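Local coordinates for ABC-type transport system, molybdenum-specific extracellular solute-binding protein (Clostridium difficile, PDB 4KD5) that probably binds molybdate or tungstate outside the cell as the solute-binding component of an ABC transporter, at residues Cys56-Ser61 with Tyr194-Ile199; Leu75-Thr80 with Val198-Lys203; Leu91-Asp96 with Lys177-Glu182. All blocks are in the same frame, centred on the assembly; numbering follows the deposited sequence. Where two conformers were deposited one is given.

Contact 1: Cys56-Ser61 with Tyr194-Ile199; sequences CDLFIS and YPVSVI
Strand 58-60 runs antiparallel to strand 194-198, and four backbone hydrogen bonds join the two segments, two of them between Phe59 and Ser197. The bond from Phe59 N to Ser197 O (3.0 Å) lies nearly along the C=O axis, while Ile199 N reaches Asp57 O (2.9 Å) from above the carbonyl plane. Leu58, Ile60, Val196 and Val198 share one face, where helix 205-215 covers Leu58 and both valines. Leu58 CG stands anti to the backbone N (chi1 -163°), which spreads its methyls over two neighbours: CD2 meets Val196 CG2 at 3.7 Å and CD1 meets Val198 CG2, both crossing obliquely. Val196 also lies alongside Ile60, pointing the same way. Beta-branched Ile60, Val196 and Val198 suit an extended backbone. On the face of Phe59 and Ser197, the Phe59 ring leads away toward Leu46 and Ile50 of helix 43-52. Ile199 folds back, with both torsions near -60°, so that CD1 sits 3.7 Å from Phe59 CB. Ser61 CB rests on Pro195 CG, close to Ser43, predicted to bind molybdate. Proline lacks an N-H but keeps its carbonyl, and Pro195 O accepts from Ser61 N (2.8 Å). With the four bonds all between backbone atoms, the side chains add apolar packing.

Contact 2: Leu75-Thr80 with Val198-Lys203; sequences LLVSDT and VIKASK. With FMT (formic acid), chain H.
Thr80 OG1 is the polar centre of the tightly packed part of this contact. The hydroxyl accepts from Val198 N at 2.9 Å and gives its own proton to Val77 O at 2.6 Å, in that carbonyl's plane. Its position between backbone N and carbonyl carbon (chi1 69°) turns it back toward Val77 and leaves CG2 against Val198 CG2, the two side chains crossing at about a right angle. Threonine suits the place because one short side chain supplies donor, acceptor and methyl. Val77 O also receives Thr80 N, so two donors grip it. Val77 CG2 packs on Val198 CG1 at 3.8 Å, and the side chains of Leu76 and Ile199 cross obliquely, with Met67 and Leu70 of helix 65-72 behind the leucine. Between these side chains the backbones form a single beta bridge, Leu76 with Ile199, joining the loop before strand 82-94 to the one after strand 193-198; Val77 N donates to Val198 O (3.0 Å) and Lys200 N to Leu75 O (2.9 Å). Ile199 to Ser202 then makes a type I turn. Packing is looser here: the bent Lys200 chain brings NZ no nearer to Leu76 O than 3.6 Å, with a weak bond to Lys74 O. A formic acid molecule, probably from the crystallisation liquor, accepts from Ala201 N through O1 (2.8 Å), and Leu75 CB and CD2 and Ile199 CG2 lie beside its carbon.

Contact 3: Leu91-Asp96 with Lys177-Glu182; sequences LISSAD and KIKVVE
A classic beta bulge interrupts the antiparallel pairing of strand 82-94 with strand 178-183: Val181 and Glu182 both face Leu91. Leu91 N donates to Glu182 O at 2.8 Å, nearly along the C=O axis, while Leu91 O accepts from Val181 N at the same distance in a less straight hydrogen bond (138° at the hydrogen). Helical backbone angles at Val181 (phi -69°, psi -49°) fit the extra residue in and turn its side chain toward the partner strand, where CG2 comes to 3.2 Å from Ser93 OG. A small serine suits that spot. Its OG, held between backbone N and carbonyl carbon, donates to a lone pair of Ser94 O (3.2 Å). Past the bulge the regular register resumes, with Ser93 and Lys179 exchanging two backbone bonds in a mixed sheet of a periplasmic-binding-protein fold. Ile92 and Val180 share the face opposite Leu91, with Ile178 close by. The side chains of Ile92 and Ile178 cross obliquely, CG2 of the first 3.9 Å from CD1 of the second, and Leu154 of helix 150-159 touches both. On the other face Leu91 packs against Met102, Val164 and Phe166. Lys179 extends beyond CG on the Ser93 side, its CD passing Ala95 O at 3.9 Å, so its aliphatic stem packs along Ser94 and Ala95. The pairing ends where Ala95 N meets Lys177 O from above the carbonyl plane, at 2.9 Å. At the other end, Glu182 OE2 accepts from Met102 N.

In the fold
After strands 6-13 and 34-41 and their helices, the chain lays down strand 58-60, helix 65-72, the loop 75-80 and strand 82-94. The first contact to close is contact 3, when strand 178-183 returns to the end of strand 82-94 after 80 residues. Strand 193-198 then closes the longer loop of contact 1 and, running on into 198-203, that of contact 2, which joins the loops after helix 65-72 and strand 193-198. Contact 3 is nested inside both. Contacts 1 and 2 end on the same stretch, sharing Val198 and Ile199, and a probable hydrogen bond between Asp57 OD1 and Ser202 OG joins them further. Contact 3 lies on the opposite side of the chain's centre, linked through strand 82-94, a neighbour of strand 193-198.

Contact 1: Cys56-Ser61 with Tyr194-Ile199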
ATOM      1  N   CYS A  56      -8.797  -1.058 -15.455  0.63 56.59           N
ATOM      2  CA  CYS A  56      -9.331  -1.975 -14.459  0.63 55.52           C
ATOM      3  C   CYS A  56      -8.293  -2.199 -13.371  0.63 53.80           C
ATOM      4  O   CYS A  56      -7.096  -2.202 -13.641  0.63 56.41           O
ATOM      5  CB  CYS A  56      -9.721  -3.299 -15.114  0.63 54.75           C
ATOM      6  SG  CYS A  56     -11.076  -3.159 -16.295  0.63 61.25           S
ATOM      7  N   ASP A  57      -8.754  -2.376 -12.139  1.00 48.94           N
ATOM      8  CA  ASP A  57      -7.850  -2.551 -11.006  1.00 57.75           C
ATOM      9  C   ASP A  57      -7.729  -3.996 -10.545  1.00 54.38           C
ATOM     10  O   ASP A  57      -6.629  -4.478 -10.285  1.00 54.01           O
ATOM     11  CB  ASP A  57      -8.284  -1.667  -9.830  1.00 52.10           C
ATOM     12  CG  ASP A  57      -8.234  -0.195 -10.161  1.00 55.37           C
ATOM     13  OD1 ASP A  57      -7.128   0.316 -10.416  1.00 55.19           O
ATOM     14  OD2 ASP A  57      -9.302   0.446 -10.160  1.00 60.00           O
ATOM     15  N   LEU A  58      -8.864  -4.678 -10.443  1.00 55.82           N
ATOM     16  CA  LEU A  58      -8.890  -6.081 -10.051  1.00 56.89           C
ATOM     17  C   LEU A  58      -9.765  -6.862 -11.033  1.00 59.62           C
ATOM     18  O   LEU A  58     -10.755  -6.331 -11.545  1.00 67.63           O
ATOM     19  CB  LEU A  58      -9.428  -6.229  -8.626  1.00 57.55           C
ATOM     20  CG  LEU A  58      -9.161  -7.545  -7.890  1.00 57.13           C
ATOM     21  CD1 LEU A  58      -7.799  -7.526  -7.222  1.00 49.23           C
ATOM     22  CD2 LEU A  58     -10.236  -7.799  -6.852  1.00 62.89           C
ATOM     23  N   PHE A  59      -9.395  -8.109 -11.306  1.00 51.70           N
ATOM     24  CA  PHE A  59     -10.164  -8.950 -12.218  1.00 49.92           C
ATOM     25  C   PHE A  59     -10.434 -10.315 -11.584  1.00 49.03           C
ATOM     26  O   PHE A  59      -9.511 -10.989 -11.122  1.00 50.78           O
ATOM     27  CB  PHE A  59      -9.417  -9.093 -13.547  1.00 50.32           C
ATOM     28  CG  PHE A  59     -10.082 -10.013 -14.531  1.00 54.34           C
ATOM     29  CD1 PHE A  59     -11.460 -10.019 -14.687  1.00 58.02           C
ATOM     30  CD2 PHE A  59      -9.320 -10.848 -15.331  1.00 54.87           C
ATOM     31  CE1 PHE A  59     -12.063 -10.859 -15.603  1.00 54.94           C
ATOM     32  CE2 PHE A  59      -9.912 -11.688 -16.249  1.00 52.95           C
ATOM     33  CZ  PHE A  59     -11.287 -11.696 -16.387  1.00 56.11           C
ATOM     34  N   ILE A  60     -11.707 -10.704 -11.548  1.00 45.41           N
ATOM     35  CA  ILE A  60     -12.106 -12.020 -11.064  1.00 48.44           C
ATOM     36  C   ILE A  60     -12.682 -12.815 -12.231  1.00 52.41           C
ATOM     37  O   ILE A  60     -13.679 -12.410 -12.837  1.00 53.80           O
ATOM     38  CB  ILE A  60     -13.162 -11.916  -9.956  1.00 46.05           C
ATOM     39  CG1 ILE A  60     -12.787 -10.824  -8.955  1.00 42.82           C
ATOM     40  CG2 ILE A  60     -13.329 -13.252  -9.253  1.00 47.25           C
ATOM     41  CD1 ILE A  60     -13.811 -10.619  -7.851  1.00 36.00           C
ATOM     42  N   SER A  61     -12.064 -13.951 -12.542  1.00 53.86           N
ATOM     43  CA  SER A  61     -12.433 -14.707 -13.733  1.00 58.73           C
ATOM     44  C   SER A  61     -13.230 -15.968 -13.421  1.00 62.80           C
ATOM     45  O   SER A  61     -13.271 -16.419 -12.280  1.00 65.05           O
ATOM     46  CB  SER A  61     -11.180 -15.077 -14.519  1.00 66.46           C
ATOM     47  OG  SER A  61     -11.454 -15.079 -15.899  1.00 76.81           O
ATOM     48  N   TYR A 194     -12.453 -19.885  -9.556  1.00 53.80           N
ATOM     49  CA  TYR A 194     -12.526 -18.491  -9.962  1.00 46.49           C
ATOM     50  C   TYR A 194     -11.256 -17.776  -9.511  1.00 49.06           C
ATOM     51  O   TYR A 194     -11.096 -17.473  -8.328  1.00 53.64           O
ATOM     52  CB  TYR A 194     -13.775 -17.821  -9.371  1.00 43.21           C
ATOM     53  CG  TYR A 194     -15.085 -18.486  -9.760  1.00 48.27           C
ATOM     54  CD1 TYR A 194     -15.512 -19.646  -9.129  1.00 47.47           C
ATOM     55  CD2 TYR A 194     -15.894 -17.949 -10.752  1.00 51.98           C
ATOM     56  CE1 TYR A 194     -16.702 -20.259  -9.481  1.00 62.38           C
ATOM     57  CE2 TYR A 194     -17.091 -18.555 -11.110  1.00 59.26           C
ATOM     58  CZ  TYR A 194     -17.489 -19.710 -10.469  1.00 65.39           C
ATOM     59  OH  TYR A 194     -18.673 -20.321 -10.815  1.00 64.18           O
ATOM     60  N   PRO A 195     -10.332 -17.527 -10.453  1.00 54.38           N
ATOM     61  CA  PRO A 195      -9.077 -16.853 -10.097  1.00 51.62           C
ATOM     62  C   PRO A 195      -9.241 -15.341  -9.995  1.00 49.47           C
ATOM     63  O   PRO A 195     -10.073 -14.762 -10.706  1.00 47.05           O
ATOM     64  CB  PRO A 195      -8.151 -17.200 -11.265  1.00 49.24           C
ATOM     65  CG  PRO A 195      -9.072 -17.391 -12.426  1.00 57.15           C
ATOM     66  CD  PRO A 195     -10.369 -17.936 -11.870  1.00 54.88           C
ATOM     67  N   VAL A 196      -8.462 -14.717  -9.111  1.00 38.59           N
ATOM     68  CA  VAL A 196      -8.457 -13.267  -8.973  1.00 33.62           C
ATOM     69  C   VAL A 196      -7.037 -12.763  -9.228  1.00 40.20           C
ATOM     70  O   VAL A 196      -6.068 -13.478  -8.975  1.00 41.22           O
ATOM     71  CB  VAL A 196      -8.951 -12.835  -7.561  1.00 43.30           C
ATOM     72  CG1 VAL A 196      -8.005 -13.329  -6.479  1.00 42.57           C
ATOM     73  CG2 VAL A 196      -9.108 -11.321  -7.464  1.00 33.36           C
ATOM     74  N   SER A 197      -6.908 -11.547  -9.751  1.00 40.35           N
ATOM     75  CA  SER A 197      -5.591 -10.933  -9.910  1.00 45.86           C
ATOM     76  C   SER A 197      -5.675  -9.412  -9.930  1.00 48.23           C
ATOM     77  O   SER A 197      -6.657  -8.849 -10.412  1.00 51.62           O
ATOM     78  CB  SER A 197      -4.917 -11.429 -11.191  1.00 47.37           C
ATOM     79  OG  SER A 197      -3.618 -10.878 -11.315  1.00 61.00           O
ATOM     80  N   VAL A 198      -4.647  -8.747  -9.408  1.00 45.64           N
ATOM     81  CA  VAL A 198      -4.538  -7.298  -9.544  1.00 48.72           C
ATOM     82  C   VAL A 198      -4.003  -6.994 -10.942  1.00 49.87           C
ATOM     83  O   VAL A 198      -3.098  -7.679 -11.425  1.00 46.76           O
ATOM     84  CB  VAL A 198      -3.607  -6.692  -8.478  1.00 48.15           C
ATOM     85  CG1 VAL A 198      -3.422  -5.200  -8.707  1.00 36.60           C
ATOM     86  CG2 VAL A 198      -4.167  -6.928  -7.091  1.00 46.17           C
ATOM     87  N   ILE A 199      -4.567  -5.983 -11.596  1.00 44.98           N
ATOM     88  CA  ILE A 199      -4.147  -5.612 -12.943  1.00 45.31           C
ATOM     89  C   ILE A 199      -2.877  -4.755 -12.900  1.00 44.34           C
ATOM     90  O   ILE A 199      -2.757  -3.864 -12.060  1.00 46.14           O
ATOM     91  CB  ILE A 199      -5.278  -4.873 -13.675  1.00 54.72           C
ATOM     92  CG1 ILE A 199      -6.547  -5.723 -13.676  1.00 54.52           C
ATOM     93  CG2 ILE A 199      -4.883  -4.538 -15.095  1.00 52.36           C
ATOM     94  CD1 ILE A 199      -6.364  -7.085 -14.312  1.00 44.89           C
TER

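Contact 2: Leu75-Thr80 with Val198-Lys203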
ATOM      1  N   LEU A  75       0.129  -8.366 -18.298  1.00 49.94           N
ATOM      2  CA  LEU A  75      -0.864  -7.361 -17.945  1.00 44.82           C
ATOM      3  C   LEU A  75      -1.340  -7.545 -16.504  1.00 51.85           C
ATOM      4  O   LEU A  75      -2.253  -6.851 -16.049  1.00 55.29           O
ATOM      5  CB  LEU A  75      -2.047  -7.417 -18.913  1.00 46.55           C
ATOM      6  CG  LEU A  75      -1.734  -7.102 -20.377  1.00 49.13           C
ATOM      7  CD1 LEU A  75      -2.945  -7.331 -21.261  1.00 47.52           C
ATOM      8  CD2 LEU A  75      -1.255  -5.674 -20.528  1.00 49.05           C
ATOM      9  N   LEU A  76      -0.706  -8.470 -15.786  1.00 48.66           N
ATOM     10  CA  LEU A  76      -1.080  -8.762 -14.405  1.00 41.58           C
ATOM     11  C   LEU A  76       0.075  -8.508 -13.446  1.00 46.74           C
ATOM     12  O   LEU A  76       1.245  -8.603 -13.831  1.00 48.53           O
ATOM     13  CB  LEU A  76      -1.529 -10.219 -14.261  1.00 40.15           C
ATOM     14  CG  LEU A  76      -2.755 -10.688 -15.040  1.00 40.63           C
ATOM     15  CD1 LEU A  76      -3.113 -12.122 -14.686  1.00 47.28           C
ATOM     16  CD2 LEU A  76      -3.933  -9.784 -14.766  1.00 38.39           C
ATOM     17  N   VAL A  77      -0.261  -8.169 -12.204  1.00 46.27           N
ATOM     18  CA  VAL A  77       0.703  -8.216 -11.113  1.00 46.74           C
ATOM     19  C   VAL A  77       0.766  -9.687 -10.696  1.00 49.20           C
ATOM     20  O   VAL A  77      -0.085 -10.160  -9.939  1.00 45.79           O
ATOM     21  CB  VAL A  77       0.263  -7.331  -9.929  1.00 47.41           C
ATOM     22  CG1 VAL A  77       1.352  -7.269  -8.872  1.00 36.35           C
ATOM     23  CG2 VAL A  77      -0.063  -5.926 -10.409  1.00 41.32           C
ATOM     24  N   SER A  78       1.767 -10.401 -11.213  1.00 48.49           N
ATOM     25  CA  SER A  78       1.845 -11.864 -11.128  1.00 49.82           C
ATOM     26  C   SER A  78       1.682 -12.470  -9.732  1.00 51.13           C
ATOM     27  O   SER A  78       0.970 -13.461  -9.560  1.00 50.04           O
ATOM     28  CB  SER A  78       3.150 -12.365 -11.755  1.00 50.62           C
ATOM     29  OG  SER A  78       3.212 -12.065 -13.132  1.00 57.74           O
ATOM     30  N   ASP A  79       2.345 -11.883  -8.742  1.00 56.77           N
ATOM     31  CA  ASP A  79       2.315 -12.421  -7.386  1.00 59.27           C
ATOM     32  C   ASP A  79       0.960 -12.257  -6.691  1.00 50.66           C
ATOM     33  O   ASP A  79       0.761 -12.764  -5.589  1.00 54.20           O
ATOM     34  CB  ASP A  79       3.434 -11.816  -6.532  1.00 74.25           C
ATOM     35  CG  ASP A  79       3.764 -10.391  -6.924  1.00 86.80           C
ATOM     36  OD1 ASP A  79       3.865  -9.532  -6.019  1.00 86.68           O
ATOM     37  OD2 ASP A  79       3.936 -10.129  -8.134  1.00 94.81           O
ATOM     38  N   THR A  80       0.028 -11.562  -7.340  1.00 43.13           N
ATOM     39  CA  THR A  80      -1.326 -11.421  -6.809  1.00 46.52           C
ATOM     40  C   THR A  80      -2.270 -12.459  -7.396  1.00 53.51           C
ATOM     41  O   THR A  80      -3.450 -12.485  -7.056  1.00 60.32           O
ATOM     42  CB  THR A  80      -1.912 -10.017  -7.051  1.00 44.30           C
ATOM     43  OG1 THR A  80      -2.150  -9.829  -8.452  1.00 48.02           O
ATOM     44  CG2 THR A  80      -0.961  -8.952  -6.547  1.00 48.81           C
ATOM     45  N   VAL A 198      -4.647  -8.747  -9.408  1.00 45.64           N
ATOM     46  CA  VAL A 198      -4.538  -7.298  -9.544  1.00 48.72           C
ATOM     47  C   VAL A 198      -4.003  -6.994 -10.942  1.00 49.87           C
ATOM     48  O   VAL A 198      -3.098  -7.679 -11.425  1.00 46.76           O
ATOM     49  CB  VAL A 198      -3.607  -6.692  -8.478  1.00 48.15           C
ATOM     50  CG1 VAL A 198      -3.422  -5.200  -8.707  1.00 36.60           C
ATOM     51  CG2 VAL A 198      -4.167  -6.928  -7.091  1.00 46.17           C
ATOM     52  N   ILE A 199      -4.567  -5.983 -11.596  1.00 44.98           N
ATOM     53  CA  ILE A 199      -4.147  -5.612 -12.943  1.00 45.31           C
ATOM     54  C   ILE A 199      -2.877  -4.755 -12.900  1.00 44.34           C
ATOM     55  O   ILE A 199      -2.757  -3.864 -12.060  1.00 46.14           O
ATOM     56  CB  ILE A 199      -5.278  -4.873 -13.675  1.00 54.72           C
ATOM     57  CG1 ILE A 199      -6.547  -5.723 -13.676  1.00 54.52           C
ATOM     58  CG2 ILE A 199      -4.883  -4.538 -15.095  1.00 52.36           C
ATOM     59  CD1 ILE A 199      -6.364  -7.085 -14.312  1.00 44.89           C
ATOM     60  N   LYS A 200      -1.934  -5.029 -13.802  1.00 45.75           N
ATOM     61  CA  LYS A 200      -0.630  -4.360 -13.813  1.00 53.82           C
ATOM     62  C   LYS A 200      -0.733  -2.858 -14.067  1.00 54.25           C
ATOM     63  O   LYS A 200      -0.056  -2.060 -13.418  1.00 49.91           O
ATOM     64  CB  LYS A 200       0.269  -5.009 -14.870  1.00 57.76           C
ATOM     65  CG  LYS A 200       1.700  -4.509 -14.884  1.00 58.82           C
ATOM     66  CD  LYS A 200       2.461  -4.989 -13.664  1.00 63.07           C
ATOM     67  CE  LYS A 200       3.850  -5.472 -14.048  1.00 75.15           C
ATOM     68  NZ  LYS A 200       3.801  -6.499 -15.127  1.00 78.84           N
ATOM     69  N   ALA A 201      -1.593  -2.476 -15.004  1.00 56.60           N
ATOM     70  CA  ALA A 201      -1.735  -1.072 -15.390  1.00 59.86           C
ATOM     71  C   ALA A 201      -2.482  -0.231 -14.361  1.00 63.80           C
ATOM     72  O   ALA A 201      -2.565   0.989 -14.498  1.00 64.92           O
ATOM     73  CB  ALA A 201      -2.407  -0.958 -16.736  1.00 60.50           C
ATOM     74  N   SER A 202      -3.042  -0.889 -13.350  1.00 62.24           N
ATOM     75  CA  SER A 202      -3.791  -0.197 -12.303  1.00 53.97           C
ATOM     76  C   SER A 202      -2.966   0.901 -11.643  1.00 52.60           C
ATOM     77  O   SER A 202      -1.771   0.733 -11.393  1.00 59.28           O
ATOM     78  CB  SER A 202      -4.250  -1.189 -11.239  1.00 50.38           C
ATOM     79  OG  SER A 202      -4.706  -0.515 -10.089  1.00 50.23           O
ATOM     80  N   LYS A 203      -3.611   2.028 -11.369  1.00 56.31           N
ATOM     81  CA  LYS A 203      -2.954   3.146 -10.707  1.00 58.25           C
ATOM     82  C   LYS A 203      -3.144   3.070  -9.199  1.00 56.70           C
ATOM     83  O   LYS A 203      -2.701   3.947  -8.462  1.00 58.91           O
ATOM     84  CB  LYS A 203      -3.486   4.472 -11.257  1.00 62.10           C
ATOM     85  CG  LYS A 203      -2.842   4.898 -12.569  1.00 69.50           C
ATOM     86  CD  LYS A 203      -3.863   5.494 -13.527  1.00 78.89           C
ATOM     87  CE  LYS A 203      -3.303   6.715 -14.244  1.00 91.14           C
ATOM     88  NZ  LYS A 203      -1.962   6.462 -14.838  1.00 97.48           N
TER
HETATM   89  C   FMT H 303      -3.064  -4.230 -17.959  1.00 82.31           C
HETATM   90  O1  FMT H 303      -2.126  -4.108 -17.169  1.00 72.93           O
HETATM   91  O2  FMT H 303      -3.564  -3.312 -18.611  1.00 80.88           O

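Contact 3: Leu91-Asp96 with Lys177-Glu182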
ATOM      1  N   LEU A  91     -25.773 -32.712  -7.780  1.00 53.27           N
ATOM      2  CA  LEU A  91     -26.935 -33.407  -8.321  1.00 49.40           C
ATOM      3  C   LEU A  91     -28.198 -32.910  -7.617  1.00 47.10           C
ATOM      4  O   LEU A  91     -28.316 -32.999  -6.392  1.00 48.13           O
ATOM      5  CB  LEU A  91     -26.789 -34.916  -8.118  1.00 49.56           C
ATOM      6  CG  LEU A  91     -27.935 -35.817  -8.584  1.00 53.34           C
ATOM      7  CD1 LEU A  91     -28.110 -35.750 -10.089  1.00 50.40           C
ATOM      8  CD2 LEU A  91     -27.713 -37.256  -8.140  1.00 52.95           C
ATOM      9  N   ILE A  92     -29.144 -32.382  -8.388  1.00 43.59           N
ATOM     10  CA  ILE A  92     -30.379 -31.857  -7.811  1.00 49.10           C
ATOM     11  C   ILE A  92     -31.623 -32.652  -8.217  1.00 53.13           C
ATOM     12  O   ILE A  92     -31.621 -33.376  -9.214  1.00 55.65           O
ATOM     13  CB  ILE A  92     -30.600 -30.382  -8.179  1.00 52.43           C
ATOM     14  CG1 ILE A  92     -30.691 -30.216  -9.694  1.00 46.57           C
ATOM     15  CG2 ILE A  92     -29.498 -29.502  -7.596  1.00 51.86           C
ATOM     16  CD1 ILE A  92     -31.169 -28.854 -10.123  1.00 45.47           C
ATOM     17  N   SER A  93     -32.687 -32.491  -7.436  1.00 52.06           N
ATOM     18  CA  SER A  93     -33.996 -33.050  -7.748  1.00 54.78           C
ATOM     19  C   SER A  93     -35.044 -32.089  -7.201  1.00 60.95           C
ATOM     20  O   SER A  93     -34.698 -31.055  -6.634  1.00 59.68           O
ATOM     21  CB  SER A  93     -34.158 -34.435  -7.133  1.00 60.98           C
ATOM     22  OG  SER A  93     -34.060 -34.382  -5.728  1.00 69.45           O
ATOM     23  N   SER A  94     -36.323 -32.413  -7.364  1.00 64.60           N
ATOM     24  CA  SER A  94     -37.366 -31.602  -6.749  1.00 64.86           C
ATOM     25  C   SER A  94     -37.309 -31.814  -5.239  1.00 70.18           C
ATOM     26  O   SER A  94     -36.720 -32.787  -4.772  1.00 71.73           O
ATOM     27  CB  SER A  94     -38.744 -31.962  -7.297  1.00 68.43           C
ATOM     28  OG  SER A  94     -39.129 -33.261  -6.909  1.00 77.00           O
ATOM     29  N   ALA A  95     -37.905 -30.903  -4.474  1.00 68.42           N
ATOM     30  CA  ALA A  95     -37.838 -30.975  -3.013  1.00 77.25           C
ATOM     31  C   ALA A  95     -38.514 -32.226  -2.448  1.00 84.18           C
ATOM     32  O   ALA A  95     -38.058 -32.788  -1.452  1.00 86.15           O
ATOM     33  CB  ALA A  95     -38.425 -29.722  -2.389  1.00 79.44           C
ATOM     34  N   ASP A  96     -39.599 -32.653  -3.087  0.78 85.58           N
ATOM     35  CA  ASP A  96     -40.356 -33.812  -2.623  0.78 91.43           C
ATOM     36  C   ASP A  96     -40.004 -35.089  -3.389  0.78 89.71           C
ATOM     37  O   ASP A  96     -40.680 -36.110  -3.254  0.78 91.84           O
ATOM     38  CB  ASP A  96     -41.857 -33.543  -2.742  0.78 98.87           C
ATOM     39  CG  ASP A  96     -42.282 -32.268  -2.036  0.78105.58           C
ATOM     40  OD1 ASP A  96     -43.296 -31.673  -2.459  0.78108.71           O
ATOM     41  OD2 ASP A  96     -41.612 -31.863  -1.063  0.78106.80           O
ATOM     42  N   LYS A 177     -37.553 -25.019  -3.758  1.00 79.58           N
ATOM     43  CA  LYS A 177     -38.339 -25.853  -4.665  1.00 79.39           C
ATOM     44  C   LYS A 177     -37.536 -27.062  -5.129  1.00 77.62           C
ATOM     45  O   LYS A 177     -38.096 -28.117  -5.423  1.00 77.92           O
ATOM     46  CB  LYS A 177     -38.795 -25.042  -5.877  1.00 80.46           C
ATOM     47  CG  LYS A 177     -39.450 -23.715  -5.534  1.00 88.26           C
ATOM     48  CD  LYS A 177     -40.552 -23.878  -4.497  1.00 95.48           C
ATOM     49  CE  LYS A 177     -41.130 -22.524  -4.095  1.00 96.49           C
ATOM     50  NZ  LYS A 177     -41.978 -22.616  -2.871  1.00 95.75           N
ATOM     51  N   ILE A 178     -36.220 -26.893  -5.200  1.00 78.80           N
ATOM     52  CA  ILE A 178     -35.314 -27.993  -5.502  1.00 70.99           C
ATOM     53  C   ILE A 178     -34.552 -28.377  -4.244  1.00 74.82           C
ATOM     54  O   ILE A 178     -34.597 -27.661  -3.242  1.00 77.01           O
ATOM     55  CB  ILE A 178     -34.290 -27.616  -6.585  1.00 65.57           C
ATOM     56  CG1 ILE A 178     -33.387 -26.484  -6.102  1.00 66.06           C
ATOM     57  CG2 ILE A 178     -34.983 -27.223  -7.872  1.00 64.87           C
ATOM     58  CD1 ILE A 178     -31.921 -26.838  -6.122  1.00 66.77           C
ATOM     59  N   LYS A 179     -33.841 -29.497  -4.308  1.00 74.42           N
ATOM     60  CA  LYS A 179     -33.004 -29.940  -3.201  1.00 54.20           C
ATOM     61  C   LYS A 179     -31.704 -30.539  -3.738  1.00 59.24           C
ATOM     62  O   LYS A 179     -31.692 -31.143  -4.813  1.00 56.64           O
ATOM     63  CB  LYS A 179     -33.770 -30.940  -2.331  1.00 65.55           C
ATOM     64  CG  LYS A 179     -33.158 -32.327  -2.250  1.00 68.96           C
ATOM     65  CD  LYS A 179     -34.172 -33.312  -1.679  1.00 76.74           C
ATOM     66  CE  LYS A 179     -33.584 -34.711  -1.571  1.00 77.64           C
ATOM     67  NZ  LYS A 179     -34.596 -35.717  -1.135  1.00 83.28           N
ATOM     68  N   VAL A 180     -30.608 -30.348  -3.007  1.00 55.62           N
ATOM     69  CA  VAL A 180     -29.312 -30.883  -3.424  1.00 49.86           C
ATOM     70  C   VAL A 180     -29.143 -32.301  -2.895  1.00 61.45           C
ATOM     71  O   VAL A 180     -28.927 -32.505  -1.699  1.00 64.31           O
ATOM     72  CB  VAL A 180     -28.152 -29.994  -2.939  1.00 48.30           C
ATOM     73  CG1 VAL A 180     -26.812 -30.576  -3.360  1.00 45.86           C
ATOM     74  CG2 VAL A 180     -28.304 -28.591  -3.491  1.00 52.19           C
ATOM     75  N   VAL A 181     -29.246 -33.273  -3.796  1.00 65.56           N
ATOM     76  CA  VAL A 181     -29.195 -34.687  -3.437  1.00 64.94           C
ATOM     77  C   VAL A 181     -27.807 -35.121  -2.973  1.00 57.05           C
ATOM     78  O   VAL A 181     -27.653 -35.773  -1.940  1.00 54.12           O
ATOM     79  CB  VAL A 181     -29.605 -35.561  -4.631  1.00 72.98           C
ATOM     80  CG1 VAL A 181     -29.533 -37.019  -4.263  1.00 77.93           C
ATOM     81  CG2 VAL A 181     -31.005 -35.207  -5.100  1.00 75.70           C
ATOM     82  N   GLU A 182     -26.797 -34.757  -3.754  1.00 59.15           N
ATOM     83  CA  GLU A 182     -25.424 -35.141  -3.461  1.00 64.84           C
ATOM     84  C   GLU A 182     -24.463 -34.269  -4.257  1.00 61.71           C
ATOM     85  O   GLU A 182     -24.775 -33.854  -5.376  1.00 57.27           O
ATOM     86  CB  GLU A 182     -25.203 -36.618  -3.807  1.00 71.49           C
ATOM     87  CG  GLU A 182     -23.871 -37.180  -3.331  1.00 75.89           C
ATOM     88  CD  GLU A 182     -23.677 -38.640  -3.709  1.00 82.57           C
ATOM     89  OE1 GLU A 182     -22.514 -39.093  -3.742  1.00 88.01           O
ATOM     90  OE2 GLU A 182     -24.683 -39.337  -3.966  1.00 77.43           O
TER